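Local coordinates for protein TRAP dicarboxylate transporter-DctP subunit (Desulfovibrio salexigens, PDB 4N6D) that probably captures a small organic solute, plausibly a carboxylate, in the periplasm and hands it to a TRAP-type membrane transporter, at residues A35-A40 against Y68-L74; V46-W51 against Q262-T266; P186-P190 against G201-G205. All blocks are in the same frame, centred on the assembly; numbering follows the deposited sequence.

Contact 1: A35-A40 against Y68-L74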
ATOM      1  N   ALA A  35       1.854 -14.885  10.185  1.00  7.60           N
ATOM      2  CA  ALA A  35       2.568 -15.087   8.929  1.00  9.03           C
ATOM      3  C   ALA A  35       2.652 -13.774   8.163  1.00 10.02           C
ATOM      4  O   ALA A  35       1.713 -12.997   8.163  1.00  8.04           O
ATOM      5  CB  ALA A  35       1.863 -16.143   8.086  1.00  8.55           C
ATOM      6  N   ASN A  36       3.779 -13.548   7.505  1.00  9.43           N
ATOM      7  CA  ASN A  36       3.975 -12.347   6.713  1.00  7.94           C
ATOM      8  C   ASN A  36       4.907 -12.664   5.554  1.00 13.95           C
ATOM      9  O   ASN A  36       5.967 -13.235   5.763  1.00 15.73           O
ATOM     10  CB  ASN A  36       4.548 -11.248   7.605  1.00 10.15           C
ATOM     11  CG  ASN A  36       3.972  -9.898   7.306  1.00  9.37           C
ATOM     12  OD1 ASN A  36       3.724  -9.562   6.143  1.00 12.51           O
ATOM     13  ND2 ASN A  36       3.755  -9.107   8.355  1.00  7.69           N
ATOM     14  N   PHE A  37       4.521 -12.314   4.335  1.00 11.92           N
ATOM     15  CA  PHE A  37       5.248 -12.789   3.169  1.00  9.86           C
ATOM     16  C   PHE A  37       6.567 -12.030   2.829  1.00 10.82           C
ATOM     17  O   PHE A  37       7.539 -12.653   2.375  1.00 13.76           O
ATOM     18  CB  PHE A  37       4.325 -12.849   1.947  1.00 10.97           C
ATOM     19  CG  PHE A  37       3.897 -11.509   1.447  1.00 12.30           C
ATOM     20  CD1 PHE A  37       4.715 -10.775   0.585  1.00  9.88           C
ATOM     21  CD2 PHE A  37       2.685 -10.965   1.843  1.00 14.08           C
ATOM     22  CE1 PHE A  37       4.322  -9.524   0.135  1.00 15.71           C
ATOM     23  CE2 PHE A  37       2.292  -9.710   1.406  1.00 14.49           C
ATOM     24  CZ  PHE A  37       3.117  -8.990   0.548  1.00 19.12           C
ATOM     25  N   PRO A  38       6.607 -10.708   3.051  1.00 11.57           N
ATOM     26  CA  PRO A  38       7.791  -9.962   2.623  1.00 10.03           C
ATOM     27  C   PRO A  38       8.931 -10.059   3.632  1.00 10.44           C
ATOM     28  O   PRO A  38       8.732 -10.581   4.734  1.00 12.67           O
ATOM     29  CB  PRO A  38       7.285  -8.519   2.553  1.00 16.07           C
ATOM     30  CG  PRO A  38       6.268  -8.439   3.615  1.00 10.64           C
ATOM     31  CD  PRO A  38       5.606  -9.825   3.691  1.00 10.30           C
ATOM     32  N   PRO A  39      10.127  -9.590   3.256  1.00 12.89           N
ATOM     33  CA  PRO A  39      11.264  -9.632   4.182  1.00 13.76           C
ATOM     34  C   PRO A  39      11.054  -8.837   5.475  1.00 13.52           C
ATOM     35  O   PRO A  39      10.311  -7.855   5.499  1.00 14.09           O
ATOM     36  CB  PRO A  39      12.394  -9.000   3.374  1.00 17.05           C
ATOM     37  CG  PRO A  39      12.012  -9.222   1.951  1.00 16.82           C
ATOM     38  CD  PRO A  39      10.523  -9.093   1.926  1.00 16.46           C
ATOM     39  N   ALA A  40      11.733  -9.265   6.533  1.00 15.31           N
ATOM     40  CA  ALA A  40      11.627  -8.634   7.857  1.00 14.74           C
ATOM     41  C   ALA A  40      11.790  -7.112   7.876  1.00 18.84           C
ATOM     42  O   ALA A  40      11.109  -6.417   8.634  1.00 17.35           O
ATOM     43  CB  ALA A  40      12.645  -9.263   8.810  1.00 15.27           C
ATOM     44  N   TYR A  68       6.499 -14.660  11.757  1.00  9.77           N
ATOM     45  CA  TYR A  68       7.153 -15.379  10.691  1.00 12.18           C
ATOM     46  C   TYR A  68       7.283 -14.489   9.453  1.00 11.79           C
ATOM     47  O   TYR A  68       6.549 -14.663   8.485  1.00 11.36           O
ATOM     48  CB  TYR A  68       6.338 -16.627  10.358  1.00 12.53           C
ATOM     49  CG  TYR A  68       6.294 -17.640  11.480  1.00 11.45           C
ATOM     50  CD1 TYR A  68       5.385 -17.528  12.508  1.00 10.11           C
ATOM     51  CD2 TYR A  68       7.170 -18.709  11.495  1.00 11.20           C
ATOM     52  CE1 TYR A  68       5.330 -18.457  13.534  1.00 11.86           C
ATOM     53  CE2 TYR A  68       7.134 -19.636  12.494  1.00 10.88           C
ATOM     54  CZ  TYR A  68       6.213 -19.518  13.516  1.00  9.73           C
ATOM     55  OH  TYR A  68       6.217 -20.460  14.515  1.00 10.76           O
ATOM     56  N   PRO A  69       8.222 -13.531   9.492  1.00 12.56           N
ATOM     57  CA  PRO A  69       8.518 -12.699   8.329  1.00 13.19           C
ATOM     58  C   PRO A  69       9.134 -13.524   7.208  1.00 11.78           C
ATOM     59  O   PRO A  69       9.606 -14.646   7.419  1.00 15.47           O
ATOM     60  CB  PRO A  69       9.557 -11.717   8.865  1.00 13.59           C
ATOM     61  CG  PRO A  69      10.263 -12.498   9.930  1.00 12.87           C
ATOM     62  CD  PRO A  69       9.177 -13.279  10.594  1.00 13.63           C
ATOM     63  N   GLY A  70       9.131 -12.969   6.007  1.00 11.00           N
ATOM     64  CA  GLY A  70       9.845 -13.570   4.907  1.00 10.67           C
ATOM     65  C   GLY A  70       9.361 -14.950   4.498  1.00 14.49           C
ATOM     66  O   GLY A  70      10.144 -15.797   4.059  1.00 14.58           O
ATOM     67  N   SER A  71       8.054 -15.163   4.629  1.00 12.78           N
ATOM     68  CA  SER A  71       7.406 -16.325   4.049  1.00  8.52           C
ATOM     69  C   SER A  71       7.871 -17.623   4.701  1.00 11.53           C
ATOM     70  O   SER A  71       7.847 -18.694   4.081  1.00 15.00           O
ATOM     71  CB  SER A  71       7.644 -16.371   2.536  1.00 12.14           C
ATOM     72  OG  SER A  71       6.953 -15.321   1.873  1.00 12.68           O
ATOM     73  N   THR A  72       8.256 -17.531   5.968  1.00  9.80           N
ATOM     74  CA  THR A  72       8.754 -18.712   6.680  1.00 14.77           C
ATOM     75  C   THR A  72       7.661 -19.640   7.198  1.00 17.96           C
ATOM     76  O   THR A  72       7.938 -20.776   7.553  1.00 25.11           O
ATOM     77  CB  THR A  72       9.666 -18.364   7.843  1.00 11.45           C
ATOM     78  OG1 THR A  72       9.045 -17.424   8.731  1.00 18.64           O
ATOM     79  CG2 THR A  72      11.007 -17.808   7.312  1.00 15.62           C
ATOM     80  N   LEU A  73       6.426 -19.163   7.255  1.00  9.43           N
ATOM     81  CA  LEU A  73       5.306 -20.042   7.588  1.00 10.17           C
ATOM     82  C   LEU A  73       4.343 -20.102   6.404  1.00 10.92           C
ATOM     83  O   LEU A  73       4.109 -21.168   5.859  1.00 12.16           O
ATOM     84  CB  LEU A  73       4.607 -19.541   8.844  1.00  9.17           C
ATOM     85  CG  LEU A  73       3.390 -20.304   9.363  1.00 10.44           C
ATOM     86  CD1 LEU A  73       3.701 -21.761   9.566  1.00 15.58           C
ATOM     87  CD2 LEU A  73       2.871 -19.643  10.673  1.00 11.94           C
ATOM     88  N   LEU A  74       3.783 -18.956   6.020  1.00 10.14           N
ATOM     89  CA  LEU A  74       2.997 -18.842   4.794  1.00  8.42           C
ATOM     90  C   LEU A  74       3.584 -17.725   3.934  1.00  8.69           C
ATOM     91  O   LEU A  74       4.125 -16.752   4.448  1.00 11.19           O
ATOM     92  CB  LEU A  74       1.530 -18.522   5.092  1.00  8.49           C
ATOM     93  CG  LEU A  74       0.754 -19.465   5.996  1.00 11.62           C
ATOM     94  CD1 LEU A  74      -0.624 -18.905   6.309  1.00 10.37           C
ATOM     95  CD2 LEU A  74       0.644 -20.800   5.330  1.00 14.25           C
TER
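Ala35 and Tyr68 form a parallel beta bridge, their CA atoms 4.9 Å apart, at the point where strands 30-35 and 63-68 both run out into loops. One of the bonds that make this bridge runs from Asn36 N to Tyr68 O over 3.1 Å, meeting the carbonyl from well above its plane. The pairing then continues into the loops, where Asn36 O accepts the amide of Ser71 in a fairly straight bond (N to O 3.1 Å, 163° at the hydrogen). Farther along, Gly70 N reaches Pro38 O at 2.7 Å, again from above the carbonyl plane. Two successive amides of the type I' turn Pro69-Thr72 are therefore used by carbonyls of 35-40, a turn with positive phi at both Gly70 and Ser71, a backbone shape that presents the two N-H groups to the other loop.

One side chain joins the polar network. Ser71 OG lies beside its own backbone N (chi1 -69°) and from there gives its proton to Phe37 O at 2.8 Å, in the carbonyl plane and on a lone pair. The amide of Asn36 turns elsewhere: ND2 bonds Pro44 O at the start of helix 43-58.

Apolar contacts flank the bonds. Ala35 CB rests on Leu74 CB (3.8 Å), with Leu74 CG and CD1 slightly farther off, while Leu74 also packs on Val83 of helix 79-85. At the other end Ala40 CB sits 3.9 Å from Pro69 CB.

Strand 30-35, helix 43-58 and parallel strand 63-68 make a beta-alpha-beta unit, and these paired loops leave the C-terminal ends of its two adjacent strands, as in other periplasmic binding protein folds.

Contact 2: V46-W51 against Q262-T266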
ATOM      1  N   VAL A  46       7.584  -4.782   9.798  1.00  9.74           N
ATOM      2  CA  VAL A  46       7.888  -3.866  10.898  1.00 12.89           C
ATOM      3  C   VAL A  46       6.630  -3.553  11.701  1.00 10.31           C
ATOM      4  O   VAL A  46       6.641  -3.571  12.938  1.00 10.59           O
ATOM      5  CB  VAL A  46       8.537  -2.566  10.374  1.00 10.86           C
ATOM      6  CG1 VAL A  46       8.597  -1.498  11.457  1.00 13.28           C
ATOM      7  CG2 VAL A  46       9.923  -2.861   9.853  1.00 12.95           C
ATOM      8  N   GLN A  47       5.523  -3.280  11.022  1.00 11.55           N
ATOM      9  CA  GLN A  47       4.308  -3.002  11.769  1.00  8.71           C
ATOM     10  C   GLN A  47       3.853  -4.253  12.510  1.00  8.01           C
ATOM     11  O   GLN A  47       3.340  -4.151  13.629  1.00  9.37           O
ATOM     12  CB  GLN A  47       3.204  -2.420  10.878  1.00  8.16           C
ATOM     13  CG  GLN A  47       2.592  -3.394   9.893  1.00 10.95           C
ATOM     14  CD  GLN A  47       1.610  -4.389  10.508  1.00  8.75           C
ATOM     15  OE1 GLN A  47       0.910  -4.097  11.495  1.00 10.00           O
ATOM     16  NE2 GLN A  47       1.526  -5.565   9.893  1.00  7.87           N
ATOM     17  N   MET A  48       4.050  -5.430  11.916  1.00  8.37           N
ATOM     18  CA  MET A  48       3.687  -6.683  12.593  1.00  7.98           C
ATOM     19  C   MET A  48       4.393  -6.779  13.967  1.00 11.64           C
ATOM     20  O   MET A  48       3.786  -7.099  15.005  1.00 10.62           O
ATOM     21  CB  MET A  48       4.028  -7.874  11.708  1.00  8.60           C
ATOM     22  CG  MET A  48       4.087  -9.216  12.423  1.00  7.02           C
ATOM     23  SD  MET A  48       4.664 -10.552  11.344  1.00 10.02           S
ATOM     24  CE  MET A  48       6.387 -10.072  11.063  1.00 10.89           C
ATOM     25  N   GLU A  49       5.681  -6.467  13.995  1.00  9.99           N
ATOM     26  CA  GLU A  49       6.427  -6.555  15.256  1.00  8.45           C
ATOM     27  C   GLU A  49       5.915  -5.558  16.278  1.00 10.49           C
ATOM     28  O   GLU A  49       5.860  -5.859  17.460  1.00 10.31           O
ATOM     29  CB  GLU A  49       7.931  -6.338  15.057  1.00  9.96           C
ATOM     30  CG  GLU A  49       8.593  -7.372  14.166  1.00 11.34           C
ATOM     31  CD  GLU A  49       8.528  -8.780  14.734  1.00 14.86           C
ATOM     32  OE1 GLU A  49       8.422  -8.928  15.966  1.00 13.05           O
ATOM     33  OE2 GLU A  49       8.571  -9.737  13.939  1.00 13.21           O
ATOM     34  N   ARG A  50       5.565  -4.353  15.832  1.00 10.02           N
ATOM     35  CA  ARG A  50       5.032  -3.345  16.759  1.00 11.16           C
ATOM     36  C   ARG A  50       3.669  -3.779  17.306  1.00 10.93           C
ATOM     37  O   ARG A  50       3.374  -3.615  18.497  1.00 11.54           O
ATOM     38  CB  ARG A  50       4.944  -1.989  16.068  1.00 14.62           C
ATOM     39  CG  ARG A  50       4.581  -0.836  17.018  1.00 18.90           C
ATOM     40  CD  ARG A  50       3.126  -0.495  16.913  1.00 18.80           C
ATOM     41  NE  ARG A  50       2.769   0.517  17.909  1.00 18.07           N
ATOM     42  CZ  ARG A  50       1.531   0.962  18.102  1.00 22.41           C
ATOM     43  NH1 ARG A  50       0.535   0.513  17.347  1.00 13.78           N
ATOM     44  NH2 ARG A  50       1.299   1.880  19.045  1.00 25.57           N
ATOM     45  N   TRP A  51       2.864  -4.381  16.442  1.00 10.75           N
ATOM     46  CA  TRP A  51       1.562  -4.881  16.845  1.00  9.87           C
ATOM     47  C   TRP A  51       1.735  -5.960  17.910  1.00 10.82           C
ATOM     48  O   TRP A  51       1.047  -5.945  18.927  1.00  9.18           O
ATOM     49  CB  TRP A  51       0.837  -5.424  15.630  1.00  7.87           C
ATOM     50  CG  TRP A  51      -0.582  -5.862  15.874  1.00  7.26           C
ATOM     51  CD1 TRP A  51      -1.697  -5.079  15.787  1.00  8.96           C
ATOM     52  CD2 TRP A  51      -1.039  -7.179  16.187  1.00  6.84           C
ATOM     53  NE1 TRP A  51      -2.825  -5.823  16.057  1.00 10.38           N
ATOM     54  CE2 TRP A  51      -2.447  -7.117  16.303  1.00  8.96           C
ATOM     55  CE3 TRP A  51      -0.398  -8.408  16.403  1.00  8.10           C
ATOM     56  CZ2 TRP A  51      -3.224  -8.230  16.593  1.00  7.39           C
ATOM     57  CZ3 TRP A  51      -1.180  -9.520  16.709  1.00  7.43           C
ATOM     58  CH2 TRP A  51      -2.569  -9.417  16.809  1.00  9.05           C
ATOM     59  N   GLN A 262      -3.515   0.722  14.673  1.00  9.43           N
ATOM     60  CA  GLN A 262      -2.444   0.105  13.900  1.00  8.66           C
ATOM     61  C   GLN A 262      -2.436   0.596  12.455  1.00  8.51           C
ATOM     62  O   GLN A 262      -1.370   0.701  11.837  1.00  8.23           O
ATOM     63  CB  GLN A 262      -2.514  -1.428  13.986  1.00  7.24           C
ATOM     64  CG  GLN A 262      -1.301  -2.145  13.434  1.00  9.51           C
ATOM     65  CD  GLN A 262      -0.076  -1.925  14.265  1.00  9.55           C
ATOM     66  OE1 GLN A 262      -0.161  -1.449  15.384  1.00 11.73           O
ATOM     67  NE2 GLN A 262       1.077  -2.296  13.729  1.00  8.62           N
ATOM     68  N   ALA A 263      -3.612   0.896  11.910  1.00  8.59           N
ATOM     69  CA  ALA A 263      -3.694   1.493  10.583  1.00  7.00           C
ATOM     70  C   ALA A 263      -2.919   2.830  10.592  1.00  9.38           C
ATOM     71  O   ALA A 263      -2.075   3.097   9.720  1.00  8.86           O
ATOM     72  CB  ALA A 263      -5.163   1.716  10.189  1.00  8.51           C
ATOM     73  N   GLU A 264      -3.217   3.676  11.575  1.00  7.89           N
ATOM     74  CA  GLU A 264      -2.536   4.968  11.715  1.00  8.16           C
ATOM     75  C   GLU A 264      -1.044   4.800  11.971  1.00  9.09           C
ATOM     76  O   GLU A 264      -0.218   5.474  11.369  1.00 10.50           O
ATOM     77  CB  GLU A 264      -3.154   5.790  12.850  1.00 11.79           C
ATOM     78  CG  GLU A 264      -2.535   7.159  13.016  1.00 13.15           C
ATOM     79  CD  GLU A 264      -3.292   8.046  13.996  1.00 18.84           C
ATOM     80  OE1 GLU A 264      -4.486   7.804  14.246  1.00 17.26           O
ATOM     81  OE2 GLU A 264      -2.684   8.993  14.515  1.00 22.98           O
ATOM     82  N   TRP A 265      -0.695   3.894  12.872  1.00  9.13           N
ATOM     83  CA  TRP A 265       0.704   3.718  13.236  1.00 12.01           C
ATOM     84  C   TRP A 265       1.520   3.320  12.023  1.00 11.23           C
ATOM     85  O   TRP A 265       2.638   3.812  11.819  1.00  9.68           O
ATOM     86  CB  TRP A 265       0.878   2.653  14.333  1.00 11.59           C
ATOM     87  CG  TRP A 265       2.279   2.626  14.810  1.00  9.51           C
ATOM     88  CD1 TRP A 265       2.785   3.308  15.870  1.00 13.49           C
ATOM     89  CD2 TRP A 265       3.379   1.923  14.221  1.00 10.60           C
ATOM     90  NE1 TRP A 265       4.143   3.065  15.992  1.00 16.12           N
ATOM     91  CE2 TRP A 265       4.525   2.220  14.985  1.00 11.23           C
ATOM     92  CE3 TRP A 265       3.507   1.066  13.131  1.00  9.13           C
ATOM     93  CZ2 TRP A 265       5.779   1.678  14.688  1.00  9.90           C
ATOM     94  CZ3 TRP A 265       4.751   0.537  12.843  1.00 10.51           C
ATOM     95  CH2 TRP A 265       5.865   0.859  13.611  1.00  9.94           C
ATOM     96  N   THR A 266       0.969   2.401  11.230  1.00  8.60           N
ATOM     97  CA  THR A 266       1.675   1.891  10.060  1.00  9.06           C
ATOM     98  C   THR A 266       1.847   2.967   8.999  1.00 11.89           C
ATOM     99  O   THR A 266       2.932   3.120   8.394  1.00  9.61           O
ATOM    100  CB  THR A 266       0.942   0.677   9.457  1.00 10.78           C
ATOM    101  OG1 THR A 266       0.860  -0.366  10.440  1.00 10.21           O
ATOM    102  CG2 THR A 266       1.673   0.159   8.264  1.00  9.43           C
TER
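Gln47 and Thr266, whose CA atoms lie 5.8 Å apart, mark the near end of two helical segments that run roughly antiparallel, at 134°, with their axes 10.4 Å apart at closest approach. Trp51 faces Gln262 at the wider end.

Gln262 serves both ends of its amide to helix 43-58. Its NE2 donates to Gln47 OE1 (2.9 Å), the two amide planes being steeply inclined to each other. Its OE1 accepts from Arg50 NH1, also at 2.9 Å, and lies close to the guanidinium plane. These bonds fix the rotation of a buried amide, whose CG and CD also pack against Trp51 CD1. Gln47 is held in turn by NE2 bonds to Pro44 O and Tyr34 OH. The partner segment belongs to helix 249-285, 37 residues long, the kind of extended helix characteristic of TRAP solute-binding proteins.

Arg50 stacks flat on one face of the Trp265 indole, planes 5° apart and centres 3.9 Å apart, a cation-pi contact. A bend at chi2 (-100°) lays the chain along that face, and CD stands 3.6 Å from the centroid of the five-membered ring as a CH-pi partner. Val46 CG1 meets the ring's edge at Trp265 CH2 (4.2 Å). Thr266 OG1 comes close to Gln47 CB, 3.1 Å away, while giving its proton to Gln262 O, which Thr266 N approaches from the opposite face of the carbonyl.

Contact 3: P186-P190 against G201-G205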
ATOM      1  N   PRO A 186       6.507   0.503 -20.301  1.00 15.66           N
ATOM      2  CA  PRO A 186       6.706  -0.262 -19.071  1.00 14.22           C
ATOM      3  C   PRO A 186       7.479  -1.531 -19.355  1.00 16.71           C
ATOM      4  O   PRO A 186       7.248  -2.191 -20.369  1.00 19.04           O
ATOM      5  CB  PRO A 186       5.283  -0.589 -18.609  1.00 15.43           C
ATOM      6  CG  PRO A 186       4.450  -0.500 -19.823  1.00 15.52           C
ATOM      7  CD  PRO A 186       5.104   0.484 -20.745  1.00 16.95           C
ATOM      8  N   VAL A 187       8.417  -1.857 -18.475  1.00 17.93           N
ATOM      9  CA  VAL A 187       9.203  -3.067 -18.625  1.00 19.17           C
ATOM     10  C   VAL A 187       9.119  -3.840 -17.322  1.00 22.37           C
ATOM     11  O   VAL A 187       9.319  -3.275 -16.257  1.00 16.68           O
ATOM     12  CB  VAL A 187      10.682  -2.750 -18.909  1.00 21.93           C
ATOM     13  CG1 VAL A 187      11.490  -4.034 -19.068  1.00 25.93           C
ATOM     14  CG2 VAL A 187      10.818  -1.878 -20.155  1.00 22.84           C
ATOM     15  N   SER A 188       8.818  -5.129 -17.392  1.00 32.15           N
ATOM     16  CA  SER A 188       8.846  -5.953 -16.186  1.00 33.66           C
ATOM     17  C   SER A 188      10.204  -6.620 -16.052  1.00 33.77           C
ATOM     18  O   SER A 188      10.770  -7.120 -17.025  1.00 34.69           O
ATOM     19  CB  SER A 188       7.725  -6.994 -16.189  1.00 43.40           C
ATOM     20  OG  SER A 188       6.471  -6.370 -15.911  1.00 43.16           O
ATOM     21  N   MET A 189      10.747  -6.597 -14.847  1.00 23.90           N
ATOM     22  CA  MET A 189      12.008  -7.272 -14.595  1.00 27.97           C
ATOM     23  C   MET A 189      12.241  -7.296 -13.111  1.00 29.77           C
ATOM     24  O   MET A 189      11.714  -6.446 -12.392  1.00 31.61           O
ATOM     25  CB  MET A 189      13.147  -6.529 -15.269  1.00 28.90           C
ATOM     26  CG  MET A 189      13.396  -5.139 -14.694  1.00 26.28           C
ATOM     27  SD  MET A 189      14.995  -4.511 -15.287  1.00 43.48           S
ATOM     28  CE  MET A 189      14.933  -4.959 -17.024  1.00 49.00           C
ATOM     29  N   PRO A 190      13.048  -8.256 -12.646  1.00 29.70           N
ATOM     30  CA  PRO A 190      13.241  -8.404 -11.204  1.00 28.17           C
ATOM     31  C   PRO A 190      13.954  -7.207 -10.596  1.00 30.26           C
ATOM     32  O   PRO A 190      14.870  -6.650 -11.208  1.00 33.50           O
ATOM     33  CB  PRO A 190      14.108  -9.656 -11.095  1.00 31.82           C
ATOM     34  CG  PRO A 190      13.833 -10.421 -12.346  1.00 35.58           C
ATOM     35  CD  PRO A 190      13.602  -9.393 -13.404  1.00 35.19           C
ATOM     36  N   GLY A 201      20.594   1.212 -19.710  1.00 32.12           N
ATOM     37  CA  GLY A 201      19.557   1.951 -20.406  1.00 31.14           C
ATOM     38  C   GLY A 201      18.382   1.078 -20.806  1.00 30.83           C
ATOM     39  O   GLY A 201      17.447   1.556 -21.444  1.00 37.08           O
ATOM     40  N   VAL A 202      18.424  -0.194 -20.424  1.00 26.07           N
ATOM     41  CA  VAL A 202      17.301  -1.112 -20.632  1.00 29.39           C
ATOM     42  C   VAL A 202      16.005  -0.612 -19.972  1.00 29.51           C
ATOM     43  O   VAL A 202      14.917  -0.727 -20.542  1.00 30.03           O
ATOM     44  CB  VAL A 202      17.644  -2.515 -20.123  1.00 30.47           C
ATOM     45  CG1 VAL A 202      16.428  -3.424 -20.192  1.00 25.61           C
ATOM     46  CG2 VAL A 202      18.795  -3.091 -20.942  1.00 34.50           C
ATOM     47  N   VAL A 203      16.111  -0.093 -18.756  1.00 24.47           N
ATOM     48  CA  VAL A 203      15.100   0.834 -18.263  1.00 17.52           C
ATOM     49  C   VAL A 203      15.835   2.096 -17.854  1.00 19.63           C
ATOM     50  O   VAL A 203      17.055   2.076 -17.676  1.00 22.19           O
ATOM     51  CB  VAL A 203      14.244   0.285 -17.096  1.00 21.01           C
ATOM     52  CG1 VAL A 203      13.406  -0.901 -17.574  1.00 27.71           C
ATOM     53  CG2 VAL A 203      15.108  -0.106 -15.917  1.00 21.20           C
ATOM     54  N   LYS A 204      15.095   3.187 -17.719  1.00 18.07           N
ATOM     55  CA  LYS A 204      15.703   4.467 -17.394  1.00 16.84           C
ATOM     56  C   LYS A 204      15.059   5.036 -16.132  1.00 18.65           C
ATOM     57  O   LYS A 204      15.265   6.190 -15.798  1.00 18.84           O
ATOM     58  CB  LYS A 204      15.579   5.421 -18.577  1.00 19.27           C
ATOM     59  CG  LYS A 204      16.304   4.909 -19.851  1.00 29.16           C
ATOM     60  CD  LYS A 204      16.152   5.879 -21.012  1.00 32.66           C
ATOM     61  CE  LYS A 204      17.007   5.487 -22.205  1.00 32.30           C
ATOM     62  NZ  LYS A 204      16.650   4.161 -22.761  1.00 33.25           N
ATOM     63  N   GLY A 205      14.291   4.201 -15.435  1.00 17.34           N
ATOM     64  CA  GLY A 205      13.747   4.563 -14.138  1.00 17.48           C
ATOM     65  C   GLY A 205      12.822   3.480 -13.621  1.00 14.21           C
ATOM     66  O   GLY A 205      12.705   2.408 -14.222  1.00 15.85           O
TER
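Lys204 NZ, one residue on from the Val203 that packs against Val187, is gripped by two acceptors: Gly201 O at 3.0 Å, in the carbonyl plane and on a lone pair, and the carboxylate of Glu168, which makes a salt bridge to it. The first bond folds the lysine back over the end of helix 194-200. That helix finishes in a Schellman motif at Gly201, where phi becomes positive (87°) and two bonds return into its last turn; Val203 adds a backbone bond to Ala197. The chain thus reverses and brings Val202 and Val203 up against 186-190.

Across the contact the evidence is for apolar packing alone, and the area buried is modest, 161 Å² summed over both sides. Its centre is a valine pair. Val203 CG1 comes 3.6 Å from Val187 CB and also touches both methyls of Val187, at 3.8 Å from Val187 CG2 and 4.0 Å from Val187 CG1, so one methyl sits across the whole branch of its partner. Val187 itself is held by backbone bonds to Val169 of strand 168-170 and to Ala171 just after it, which pair strand 185-187 with strand 168-170. The two strands are parallel, with helix 173-181 between them in sequence, a beta-alpha-beta unit against which the turn after helix 194-200 packs.

Met189 supplies the second point of touch. Its CG lies between the backbone N and the carbonyl carbon (chi1 66°), its chain is extended as far as SD, and a bend at chi3 (44°) then sets CE 3.8 Å from Val202 CG1.

Contacts 1 and 2 are neighbours, centres 15 Å apart, and meet through helix 43-58: Asn36 ND2 lies 3.4 Å from Met48 SD. Their segments alternate along the chain, so 46-51 falls between 35-40 and 68-74, while 262-266 returns far later on helix 249-285. Contact 1 lies at the edge of the five-stranded sheet of order 2-1-3-5-4, and contact 2 joins a helix flanking that sheet to the long helix. Contact 3 falls in sequence between the two halves of contact 2 yet stands about 32 Å from it, centre to centre, and about 27 Å from contact 1. This separation is consistent with two lobes, here in an open state.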